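PDB 3MZV: decaprenyl diphosphate synthase from Rhodobacter capsulatus, which probably extends farnesyl diphosphate with isopentenyl diphosphate units, using magnesium, to make the long all-trans polyprenyl diphosphate for the side chain of isoprenoid quinones. Local coordinates for residues 83-88 / 181-186; 234-239 / 276-281; 304-309 / 323-328. All coordinates share one frame; numbering follows the deposited sequence.

Contact 1 of 3, residues 83-88 / 181-186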
ATOM      1  N   GLU B  83       0.757  -7.905  11.516  1.00 33.67           N
ATOM      2  CA  GLU B  83       2.148  -8.014  11.204  1.00 35.71           C
ATOM      3  C   GLU B  83       2.454  -7.697   9.749  1.00 35.84           C
ATOM      4  O   GLU B  83       3.475  -7.055   9.473  1.00 36.48           O
ATOM      5  CB  GLU B  83       2.653  -9.399  11.520  1.00 37.27           C
ATOM      6  CG  GLU B  83       4.173  -9.451  11.464  1.00 43.10           C
ATOM      7  CD  GLU B  83       4.865  -8.878  12.674  1.00 51.70           C
ATOM      8  OE1 GLU B  83       4.463  -7.811  13.214  1.00 57.15           O
ATOM      9  OE2 GLU B  83       5.874  -9.507  13.086  1.00 59.74           O
ATOM     10  N   PHE B  84       1.602  -8.173   8.826  1.00 35.03           N
ATOM     11  CA  PHE B  84       1.741  -7.802   7.404  1.00 34.22           C
ATOM     12  C   PHE B  84       1.712  -6.275   7.226  1.00 33.49           C
ATOM     13  O   PHE B  84       2.518  -5.704   6.479  1.00 33.76           O
ATOM     14  CB  PHE B  84       0.641  -8.436   6.550  1.00 33.65           C
ATOM     15  CG  PHE B  84       0.915  -9.873   6.129  1.00 33.57           C
ATOM     16  CD1 PHE B  84       2.100 -10.231   5.534  1.00 35.73           C
ATOM     17  CD2 PHE B  84      -0.079 -10.827   6.246  1.00 37.76           C
ATOM     18  CE1 PHE B  84       2.311 -11.541   5.086  1.00 39.09           C
ATOM     19  CE2 PHE B  84       0.095 -12.109   5.779  1.00 37.33           C
ATOM     20  CZ  PHE B  84       1.315 -12.470   5.206  1.00 39.09           C
ATOM     21  N   ILE B  85       0.772  -5.608   7.885  1.00 32.27           N
ATOM     22  CA  ILE B  85       0.676  -4.164   7.790  1.00 32.82           C
ATOM     23  C   ILE B  85       1.944  -3.490   8.325  1.00 33.99           C
ATOM     24  O   ILE B  85       2.500  -2.578   7.694  1.00 34.87           O
ATOM     25  CB  ILE B  85      -0.596  -3.627   8.512  1.00 32.26           C
ATOM     26  CG1 ILE B  85      -1.858  -4.076   7.757  1.00 32.05           C
ATOM     27  CG2 ILE B  85      -0.559  -2.128   8.609  1.00 30.72           C
ATOM     28  CD1 ILE B  85      -3.137  -3.922   8.581  1.00 30.33           C
ATOM     29  N   HIS B  86       2.439  -3.970   9.461  1.00 33.74           N
ATOM     30  CA  HIS B  86       3.659  -3.407  10.029  1.00 34.71           C
ATOM     31  C   HIS B  86       4.796  -3.615   9.051  1.00 34.54           C
ATOM     32  O   HIS B  86       5.558  -2.679   8.812  1.00 34.77           O
ATOM     33  CB  HIS B  86       3.957  -4.033  11.379  1.00 34.75           C
ATOM     34  CG  HIS B  86       5.256  -3.617  11.977  1.00 37.15           C
ATOM     35  ND1 HIS B  86       5.534  -2.313  12.308  1.00 38.22           N
ATOM     36  CD2 HIS B  86       6.339  -4.343  12.349  1.00 40.57           C
ATOM     37  CE1 HIS B  86       6.740  -2.242  12.836  1.00 37.46           C
ATOM     38  NE2 HIS B  86       7.253  -3.460  12.865  1.00 40.46           N
ATOM     39  N   THR B  87       4.903  -4.812   8.474  1.00 34.78           N
ATOM     40  CA  THR B  87       6.004  -5.118   7.596  1.00 35.58           C
ATOM     41  C   THR B  87       5.959  -4.254   6.329  1.00 36.02           C
ATOM     42  O   THR B  87       6.989  -3.721   5.873  1.00 35.53           O
ATOM     43  CB  THR B  87       6.034  -6.633   7.233  1.00 36.46           C
ATOM     44  OG1 THR B  87       6.099  -7.431   8.430  1.00 36.76           O
ATOM     45  CG2 THR B  87       7.203  -6.968   6.366  1.00 37.56           C
ATOM     46  N   ALA B  88       4.775  -4.143   5.723  1.00 35.17           N
ATOM     47  CA  ALA B  88       4.571  -3.267   4.565  1.00 33.79           C
ATOM     48  C   ALA B  88       4.958  -1.855   4.886  1.00 34.02           C
ATOM     49  O   ALA B  88       5.618  -1.208   4.048  1.00 33.97           O
ATOM     50  CB  ALA B  88       3.030  -3.314   4.066  1.00 34.05           C
ATOM     51  N   ALA B 181       1.188   4.477  17.325  1.00 33.85           N
ATOM     52  CA  ALA B 181       0.187   4.017  18.302  1.00 33.64           C
ATOM     53  C   ALA B 181      -1.033   3.395  17.639  1.00 33.74           C
ATOM     54  O   ALA B 181      -1.618   2.478  18.206  1.00 33.30           O
ATOM     55  CB  ALA B 181      -0.274   5.147  19.202  1.00 32.92           C
ATOM     56  N   ALA B 182      -1.407   3.918  16.467  1.00 33.08           N
ATOM     57  CA  ALA B 182      -2.633   3.503  15.787  1.00 34.34           C
ATOM     58  C   ALA B 182      -2.642   2.022  15.510  1.00 33.15           C
ATOM     59  O   ALA B 182      -3.683   1.411  15.629  1.00 32.61           O
ATOM     60  CB  ALA B 182      -2.857   4.293  14.505  1.00 33.55           C
ATOM     61  N   LEU B 183      -1.501   1.438  15.162  1.00 32.97           N
ATOM     62  CA  LEU B 183      -1.464   0.014  14.918  1.00 33.24           C
ATOM     63  C   LEU B 183      -1.489  -0.802  16.181  1.00 33.25           C
ATOM     64  O   LEU B 183      -2.047  -1.911  16.191  1.00 31.52           O
ATOM     65  CB  LEU B 183      -0.302  -0.390  14.008  1.00 33.40           C
ATOM     66  CG  LEU B 183      -0.251  -1.796  13.404  1.00 34.57           C
ATOM     67  CD1 LEU B 183      -1.542  -2.097  12.602  1.00 35.53           C
ATOM     68  CD2 LEU B 183       1.055  -1.993  12.555  1.00 35.21           C
ATOM     69  N   PHE B 184      -0.864  -0.300  17.253  1.00 32.49           N
ATOM     70  CA  PHE B 184      -0.938  -0.985  18.564  1.00 32.20           C
ATOM     71  C   PHE B 184      -2.383  -0.991  19.071  1.00 30.88           C
ATOM     72  O   PHE B 184      -2.873  -2.005  19.524  1.00 31.39           O
ATOM     73  CB  PHE B 184      -0.124  -0.244  19.658  1.00 33.11           C
ATOM     74  CG  PHE B 184       1.324  -0.540  19.689  1.00 34.73           C
ATOM     75  CD1 PHE B 184       2.125  -0.315  18.607  1.00 37.75           C
ATOM     76  CD2 PHE B 184       1.929  -0.876  20.886  1.00 36.30           C
ATOM     77  CE1 PHE B 184       3.508  -0.520  18.684  1.00 37.23           C
ATOM     78  CE2 PHE B 184       3.294  -1.055  20.961  1.00 37.43           C
ATOM     79  CZ  PHE B 184       4.074  -0.915  19.848  1.00 34.99           C
ATOM     80  N   SER B 185      -3.058   0.153  19.017  1.00 32.21           N
ATOM     81  CA  SER B 185      -4.444   0.239  19.447  1.00 31.46           C
ATOM     82  C   SER B 185      -5.408  -0.596  18.579  1.00 32.15           C
ATOM     83  O   SER B 185      -6.317  -1.247  19.122  1.00 31.63           O
ATOM     84  CB  SER B 185      -4.958   1.683  19.549  1.00 31.60           C
ATOM     85  OG  SER B 185      -4.871   2.448  18.358  1.00 32.40           O
ATOM     86  N   ALA B 186      -5.219  -0.555  17.268  1.00 31.98           N
ATOM     87  CA  ALA B 186      -5.976  -1.441  16.353  1.00 31.86           C
ATOM     88  C   ALA B 186      -5.760  -2.903  16.722  1.00 31.25           C
ATOM     89  O   ALA B 186      -6.729  -3.708  16.750  1.00 33.98           O
ATOM     90  CB  ALA B 186      -5.573  -1.183  14.826  1.00 30.45           C
TER
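The imidazole of H86 and the fork of L183 meet obliquely. L183 CD2 comes closest not to the ring itself but to H86 CB, at 3.7 Å, and stands 4.5 Å from H86 ND1. Two phenyl rings lie farther out and do not touch across this pair of helices: F84 packs against L124 and S128, while F184 meets the ring of F216 with planes about 55° apart.

L183 is the bridge. With its CG anti to the backbone N (chi1 -168°), the leucine extends from helix 169-194 and divides its two methyls between neighbouring residues of the other helix. CD2 takes H86, and CD1 reaches I85 CG2 at 4.1 Å, the two side chains crossing at a slant. The helices themselves stay well apart, 7.9 Å between H86 CA and L183 CA, so one leucine fills most of the interface and no hydrogen bond spans it.

On helix 74-96, E83 O is gripped twice, by T87 N and by T87 OG1 at 2.8 Å, from opposite faces of the carbonyl plane. E83 OE2 forms a salt bridge with R55, outside the segment.

All this belongs to the central helix bundle of the isoprenoid synthase fold. Helix 138-161 meets both sides of the contact, with S148 against I85 and I151 against L183. S128 of helix 114-133 also touches I85, and R57 of helix 56-67 lies against H86 and F184.

Contact 2 of 3, residues 234-239 / 276-281; sequences KNTGDD and GDLEHA
L278 points its CG anti to its own backbone N (chi1 174°), which carries the branch end off helix 277-287 and straight at G237. G237 adopts phi 104° and psi -9°, a backbone shape in which a side chain would collide with the carbonyl oxygen of T236. With no side chain in the way, its CA meets the leucine methyl directly: L278 CD2 sits 3.7 Å from G237 CA and 4.2 Å from G237 N.

The same methyl also brushes T236 OG1, 4.3 Å away. That hydroxyl has its polar partner elsewhere, in a hydrogen bond with G233 O, and towards the leucine it offers only van der Waals contact. Nothing polar joins the two segments; one leucine methyl against the G237 backbone and the T236 side chain makes up most of the interface.

Each segment starts a helix from a glycine: G237 is the N-cap of helix 238-241 and G276 that of helix 277-287. The KNTGDD sequence follows closely on the second aspartate-rich motif of the family, at the end of helix 199-224, and D239 N donates to D224 OD2 there, while G237 pairs with D224 through the backbone.

Around the contact, L278 also packs on Y225 and on F240 of helix 238-241, against which A281 rests as well. Helix 258-270 supports helix 277-287, with F263 and V267 beside D277, W264 beside A281, and R266 in a salt bridge with D277.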
ATOM      1  N   LYS B 234      26.135   4.225  19.911  1.00 70.71           N
ATOM      2  CA  LYS B 234      25.758   3.626  18.622  1.00 70.46           C
ATOM      3  C   LYS B 234      24.420   4.140  18.037  1.00 68.87           C
ATOM      4  O   LYS B 234      24.380   4.654  16.906  1.00 69.72           O
ATOM      5  CB  LYS B 234      25.722   2.081  18.726  1.00 71.30           C
ATOM      6  CG  LYS B 234      25.008   1.504  19.977  1.00 70.99           C
ATOM      7  CD  LYS B 234      24.978  -0.036  19.987  1.00 72.13           C
ATOM      8  CE  LYS B 234      26.326  -0.635  20.407  1.00 73.91           C
ATOM      9  NZ  LYS B 234      26.363  -1.000  21.858  1.00 74.08           N
ATOM     10  N   ASN B 235      23.334   4.018  18.795  1.00 66.04           N
ATOM     11  CA  ASN B 235      22.014   4.221  18.215  1.00 64.14           C
ATOM     12  C   ASN B 235      21.523   5.669  18.329  1.00 61.39           C
ATOM     13  O   ASN B 235      20.313   5.877  18.347  1.00 61.18           O
ATOM     14  CB  ASN B 235      20.941   3.275  18.847  1.00 63.92           C
ATOM     15  CG  ASN B 235      21.446   1.837  19.099  1.00 66.67           C
ATOM     16  OD1 ASN B 235      21.231   0.949  18.279  1.00 69.53           O
ATOM     17  ND2 ASN B 235      22.074   1.607  20.259  1.00 68.11           N
ATOM     18  N   THR B 236      22.416   6.659  18.405  1.00 59.03           N
ATOM     19  CA  THR B 236      21.972   8.043  18.608  1.00 55.95           C
ATOM     20  C   THR B 236      22.216   8.923  17.400  1.00 54.32           C
ATOM     21  O   THR B 236      23.159   8.687  16.634  1.00 54.28           O
ATOM     22  CB  THR B 236      22.655   8.707  19.808  1.00 56.00           C
ATOM     23  OG1 THR B 236      24.060   8.850  19.548  1.00 55.96           O
ATOM     24  CG2 THR B 236      22.394   7.902  21.085  1.00 55.11           C
ATOM     25  N   GLY B 237      21.352   9.928  17.228  1.00 50.49           N
ATOM     26  CA  GLY B 237      21.606  10.974  16.256  1.00 48.89           C
ATOM     27  C   GLY B 237      20.824  10.943  14.967  1.00 47.55           C
ATOM     28  O   GLY B 237      20.902  11.907  14.215  1.00 45.50           O
ATOM     29  N   ASP B 238      20.076   9.864  14.683  1.00 46.60           N
ATOM     30  CA  ASP B 238      19.347   9.787  13.413  1.00 46.97           C
ATOM     31  C   ASP B 238      18.243  10.835  13.309  1.00 45.07           C
ATOM     32  O   ASP B 238      18.045  11.436  12.259  1.00 44.96           O
ATOM     33  CB  ASP B 238      18.694   8.405  13.198  1.00 47.85           C
ATOM     34  CG  ASP B 238      19.708   7.286  12.922  1.00 52.10           C
ATOM     35  OD1 ASP B 238      20.894   7.566  12.611  1.00 55.67           O
ATOM     36  OD2 ASP B 238      19.284   6.105  13.004  1.00 57.57           O
ATOM     37  N   ASP B 239      17.469  11.024  14.372  1.00 41.33           N
ATOM     38  CA  ASP B 239      16.365  11.957  14.288  1.00 40.15           C
ATOM     39  C   ASP B 239      16.907  13.381  14.088  1.00 40.35           C
ATOM     40  O   ASP B 239      16.308  14.195  13.352  1.00 41.41           O
ATOM     41  CB  ASP B 239      15.508  11.906  15.559  1.00 38.83           C
ATOM     42  CG  ASP B 239      14.716  10.614  15.683  1.00 41.89           C
ATOM     43  OD1 ASP B 239      14.618   9.870  14.678  1.00 41.59           O
ATOM     44  OD2 ASP B 239      14.216  10.336  16.783  1.00 39.50           O
ATOM     45  N   GLY B 276      30.038  18.153  16.142  1.00 49.00           N
ATOM     46  CA  GLY B 276      29.790  18.618  17.493  1.00 46.48           C
ATOM     47  C   GLY B 276      28.349  19.085  17.738  1.00 44.44           C
ATOM     48  O   GLY B 276      27.933  19.199  18.883  1.00 42.77           O
ATOM     49  N   ASP B 277      27.592  19.345  16.679  1.00 42.80           N
ATOM     50  CA  ASP B 277      26.249  19.910  16.808  1.00 41.74           C
ATOM     51  C   ASP B 277      25.241  18.989  17.524  1.00 40.74           C
ATOM     52  O   ASP B 277      24.426  19.460  18.329  1.00 37.88           O
ATOM     53  CB  ASP B 277      25.716  20.372  15.459  1.00 41.05           C
ATOM     54  CG  ASP B 277      26.247  21.723  15.059  1.00 43.15           C
ATOM     55  OD1 ASP B 277      26.750  22.480  15.927  1.00 41.59           O
ATOM     56  OD2 ASP B 277      26.083  22.072  13.879  1.00 41.47           O
ATOM     57  N   LEU B 278      25.286  17.683  17.281  1.00 40.70           N
ATOM     58  CA  LEU B 278      24.478  16.782  18.106  1.00 41.45           C
ATOM     59  C   LEU B 278      24.756  16.938  19.609  1.00 41.06           C
ATOM     60  O   LEU B 278      23.820  16.997  20.424  1.00 41.28           O
ATOM     61  CB  LEU B 278      24.642  15.307  17.686  1.00 41.29           C
ATOM     62  CG  LEU B 278      23.952  14.249  18.552  1.00 41.55           C
ATOM     63  CD1 LEU B 278      22.431  14.449  18.623  1.00 39.81           C
ATOM     64  CD2 LEU B 278      24.264  12.834  18.001  1.00 43.61           C
ATOM     65  N   GLU B 279      26.020  16.987  19.970  1.00 42.83           N
ATOM     66  CA  GLU B 279      26.395  17.126  21.382  1.00 42.95           C
ATOM     67  C   GLU B 279      25.966  18.480  21.925  1.00 41.12           C
ATOM     68  O   GLU B 279      25.508  18.561  23.057  1.00 39.06           O
ATOM     69  CB  GLU B 279      27.868  16.877  21.605  1.00 45.34           C
ATOM     70  CG  GLU B 279      28.275  15.423  21.183  1.00 50.10           C
ATOM     71  CD  GLU B 279      28.635  15.245  19.684  1.00 55.67           C
ATOM     72  OE1 GLU B 279      28.142  15.964  18.780  1.00 54.17           O
ATOM     73  OE2 GLU B 279      29.447  14.326  19.407  1.00 63.65           O
ATOM     74  N   HIS B 280      26.065  19.519  21.094  1.00 39.80           N
ATOM     75  CA  HIS B 280      25.566  20.838  21.493  1.00 38.13           C
ATOM     76  C   HIS B 280      24.082  20.767  21.730  1.00 35.88           C
ATOM     77  O   HIS B 280      23.591  21.362  22.673  1.00 35.49           O
ATOM     78  CB  HIS B 280      25.863  21.906  20.443  1.00 37.80           C
ATOM     79  CG  HIS B 280      27.315  22.248  20.318  1.00 38.30           C
ATOM     80  ND1 HIS B 280      28.082  22.630  21.397  1.00 38.09           N
ATOM     81  CD2 HIS B 280      28.128  22.313  19.236  1.00 37.34           C
ATOM     82  CE1 HIS B 280      29.315  22.879  20.996  1.00 38.46           C
ATOM     83  NE2 HIS B 280      29.372  22.702  19.688  1.00 36.65           N
ATOM     84  N   ALA B 281      23.349  20.049  20.883  1.00 35.01           N
ATOM     85  CA  ALA B 281      21.895  19.969  21.033  1.00 35.65           C
ATOM     86  C   ALA B 281      21.562  19.257  22.345  1.00 36.39           C
ATOM     87  O   ALA B 281      20.681  19.686  23.104  1.00 35.53           O
ATOM     88  CB  ALA B 281      21.260  19.236  19.833  1.00 35.28           C
TER

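Contact 3 of 3, residues 304-309 / 323-328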
ATOM      1  N   THR B 304      -1.070   5.501  32.132  1.00 35.90           N
ATOM      2  CA  THR B 304      -2.327   5.532  31.454  1.00 35.60           C
ATOM      3  C   THR B 304      -2.657   4.144  30.875  1.00 34.47           C
ATOM      4  O   THR B 304      -3.770   3.718  30.972  1.00 36.09           O
ATOM      5  CB  THR B 304      -2.342   6.611  30.346  1.00 36.17           C
ATOM      6  OG1 THR B 304      -2.061   7.884  30.953  1.00 37.30           O
ATOM      7  CG2 THR B 304      -3.701   6.679  29.673  1.00 36.46           C
ATOM      8  N   ALA B 305      -1.691   3.451  30.304  1.00 33.75           N
ATOM      9  CA  ALA B 305      -1.918   2.124  29.748  1.00 33.82           C
ATOM     10  C   ALA B 305      -2.336   1.159  30.828  1.00 35.53           C
ATOM     11  O   ALA B 305      -3.341   0.449  30.697  1.00 37.00           O
ATOM     12  CB  ALA B 305      -0.659   1.621  29.049  1.00 33.31           C
ATOM     13  N   ARG B 306      -1.564   1.118  31.906  1.00 36.46           N
ATOM     14  CA  ARG B 306      -1.867   0.264  33.053  1.00 38.42           C
ATOM     15  C   ARG B 306      -3.256   0.505  33.632  1.00 38.61           C
ATOM     16  O   ARG B 306      -3.977  -0.458  33.907  1.00 38.18           O
ATOM     17  CB  ARG B 306      -0.796   0.449  34.114  1.00 39.79           C
ATOM     18  CG  ARG B 306      -1.045  -0.322  35.397  1.00 46.53           C
ATOM     19  CD  ARG B 306       0.270  -0.428  36.271  1.00 49.98           C
ATOM     20  NE  ARG B 306       1.320   0.379  35.663  1.00 56.06           N
ATOM     21  CZ  ARG B 306       2.339  -0.074  34.942  1.00 55.07           C
ATOM     22  NH1 ARG B 306       3.192   0.796  34.427  1.00 58.29           N
ATOM     23  NH2 ARG B 306       2.539  -1.360  34.763  1.00 55.25           N
ATOM     24  N   LYS B 307      -3.676   1.759  33.734  1.00 39.45           N
ATOM     25  CA  LYS B 307      -5.055   2.100  34.212  1.00 41.00           C
ATOM     26  C   LYS B 307      -6.157   1.546  33.322  1.00 40.29           C
ATOM     27  O   LYS B 307      -7.212   1.145  33.785  1.00 39.25           O
ATOM     28  CB  LYS B 307      -5.274   3.620  34.295  1.00 41.41           C
ATOM     29  CG  LYS B 307      -5.140   4.273  35.674  1.00 45.82           C
ATOM     30  CD  LYS B 307      -3.772   4.227  36.211  1.00 47.10           C
ATOM     31  CE  LYS B 307      -3.685   5.004  37.568  1.00 47.20           C
ATOM     32  NZ  LYS B 307      -2.356   4.861  38.200  1.00 46.16           N
ATOM     33  N   ALA B 308      -5.924   1.564  32.021  1.00 39.66           N
ATOM     34  CA  ALA B 308      -6.879   1.030  31.081  1.00 39.33           C
ATOM     35  C   ALA B 308      -7.129  -0.461  31.320  1.00 40.43           C
ATOM     36  O   ALA B 308      -8.232  -0.943  31.107  1.00 39.25           O
ATOM     37  CB  ALA B 308      -6.354   1.230  29.653  1.00 39.31           C
ATOM     38  N   LEU B 309      -6.109  -1.206  31.748  1.00 42.35           N
ATOM     39  CA  LEU B 309      -6.288  -2.650  31.989  1.00 44.54           C
ATOM     40  C   LEU B 309      -7.289  -3.021  33.077  1.00 48.14           C
ATOM     41  O   LEU B 309      -7.807  -4.155  33.109  1.00 47.36           O
ATOM     42  CB  LEU B 309      -4.954  -3.293  32.336  1.00 45.16           C
ATOM     43  CG  LEU B 309      -3.909  -3.334  31.229  1.00 44.33           C
ATOM     44  CD1 LEU B 309      -2.581  -3.817  31.759  1.00 44.54           C
ATOM     45  CD2 LEU B 309      -4.331  -4.226  30.053  1.00 42.08           C
ATOM     46  N   ASP B 323       2.889  -6.163  32.945  1.00 40.76           N
ATOM     47  CA  ASP B 323       4.355  -6.243  32.954  1.00 42.13           C
ATOM     48  C   ASP B 323       4.904  -5.718  31.625  1.00 40.72           C
ATOM     49  O   ASP B 323       5.986  -5.139  31.568  1.00 41.50           O
ATOM     50  CB  ASP B 323       4.873  -7.674  33.133  1.00 42.89           C
ATOM     51  CG  ASP B 323       4.634  -8.240  34.510  1.00 45.91           C
ATOM     52  OD1 ASP B 323       4.501  -7.491  35.477  1.00 47.88           O
ATOM     53  OD2 ASP B 323       4.603  -9.484  34.619  1.00 49.59           O
ATOM     54  N   LEU B 324       4.181  -5.937  30.542  1.00 41.45           N
ATOM     55  CA  LEU B 324       4.682  -5.473  29.256  1.00 41.02           C
ATOM     56  C   LEU B 324       4.786  -3.923  29.238  1.00 40.37           C
ATOM     57  O   LEU B 324       5.693  -3.363  28.604  1.00 40.76           O
ATOM     58  CB  LEU B 324       3.826  -5.979  28.129  1.00 40.62           C
ATOM     59  CG  LEU B 324       4.249  -5.644  26.704  1.00 40.72           C
ATOM     60  CD1 LEU B 324       5.606  -6.269  26.324  1.00 41.71           C
ATOM     61  CD2 LEU B 324       3.120  -6.086  25.744  1.00 39.31           C
ATOM     62  N   ALA B 325       3.890  -3.239  29.938  1.00 38.86           N
ATOM     63  CA  ALA B 325       3.979  -1.787  30.008  1.00 38.60           C
ATOM     64  C   ALA B 325       5.237  -1.354  30.724  1.00 38.88           C
ATOM     65  O   ALA B 325       5.891  -0.413  30.264  1.00 38.80           O
ATOM     66  CB  ALA B 325       2.749  -1.186  30.678  1.00 39.03           C
ATOM     67  N   ASP B 326       5.595  -2.056  31.813  1.00 39.13           N
ATOM     68  CA  ASP B 326       6.876  -1.820  32.487  1.00 41.25           C
ATOM     69  C   ASP B 326       8.032  -2.062  31.506  1.00 41.14           C
ATOM     70  O   ASP B 326       8.917  -1.223  31.347  1.00 41.78           O
ATOM     71  CB  ASP B 326       7.036  -2.721  33.732  1.00 42.64           C
ATOM     72  CG  ASP B 326       6.214  -2.225  34.924  1.00 46.70           C
ATOM     73  OD1 ASP B 326       5.920  -1.006  35.019  1.00 46.59           O
ATOM     74  OD2 ASP B 326       5.874  -3.034  35.804  1.00 51.47           O
ATOM     75  N   TYR B 327       7.994  -3.205  30.840  1.00 41.76           N
ATOM     76  CA  TYR B 327       9.005  -3.606  29.858  1.00 42.71           C
ATOM     77  C   TYR B 327       9.263  -2.551  28.784  1.00 40.52           C
ATOM     78  O   TYR B 327      10.407  -2.253  28.552  1.00 41.71           O
ATOM     79  CB  TYR B 327       8.600  -4.908  29.173  1.00 44.32           C
ATOM     80  CG  TYR B 327       9.459  -5.308  27.984  1.00 49.29           C
ATOM     81  CD1 TYR B 327      10.730  -5.857  28.162  1.00 56.87           C
ATOM     82  CD2 TYR B 327       8.994  -5.127  26.692  1.00 53.76           C
ATOM     83  CE1 TYR B 327      11.509  -6.236  27.054  1.00 59.95           C
ATOM     84  CE2 TYR B 327       9.765  -5.479  25.588  1.00 58.77           C
ATOM     85  CZ  TYR B 327      11.013  -6.036  25.784  1.00 60.01           C
ATOM     86  OH  TYR B 327      11.754  -6.365  24.681  1.00 65.96           O
ATOM     87  N   VAL B 328       8.224  -1.939  28.235  1.00 39.57           N
ATOM     88  CA  VAL B 328       8.381  -0.957  27.146  1.00 39.25           C
ATOM     89  C   VAL B 328       9.278   0.214  27.596  1.00 40.01           C
ATOM     90  O   VAL B 328       9.999   0.776  26.761  1.00 41.72           O
ATOM     91  CB  VAL B 328       7.007  -0.468  26.605  1.00 38.61           C
ATOM     92  CG1 VAL B 328       7.157   0.866  25.851  1.00 39.60           C
ATOM     93  CG2 VAL B 328       6.370  -1.535  25.699  1.00 39.80           C
TER
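R306 reaches across to D326 in a salt bridge that is long and poorly directed. NH1 donates weakly to D326 OD1 at 3.3 Å, with an N-H...O angle of only 120°, and R306 NH2 stands nearly as close to D326 OD1, at 3.4 Å. The guanidinium and carboxylate planes are 28° apart, although the two side chains as a whole cross at about a right angle. A325 CB lies 4.1 Å from R306 NH2, obliquely placed, where the two backbones come nearest.

An almost eclipsed chi3 of 6° bends the arginine so that its head turns along helix 316-328. There NH2 finds its stronger partner, the carboxylate of D322, one helical turn before D326; two acidic groups thus share one guanidinium.

The two helices form a helical hairpin, 290-308 returning as 316-328, in the C-terminal part of this all-alpha fold. The ion pair lies on its outer side, D326 being exposed, while A305 and A325 face inward between the helices.

Behind them runs helix 199-224: A211 packs against A305, Y208 against both L309 and L324, and L212 against V328. L324 also touches L56 and L60 of helix 56-67.

From the N terminus, contact 1 comes first, joining helix 74-96 to helix 169-194 and closing 92 intervening residues that include helices 114-133 and 138-161. Contact 2 follows and closes 36 residues beyond the end of helix 199-224, bringing the start of helix 277-287 back to the 234-239 turn. Contact 3 spans 13 residues, the turn after helix 290-308 and the first part of helix 316-328. The three run in series, neither nested nor crossing. Contacts 1 and 3 have centres 18 Å apart, whereas contact 2 lies 28 and 30 Å from them. Helix 199-224 is a shared neighbour, touching S185, D239 and A305 in turn.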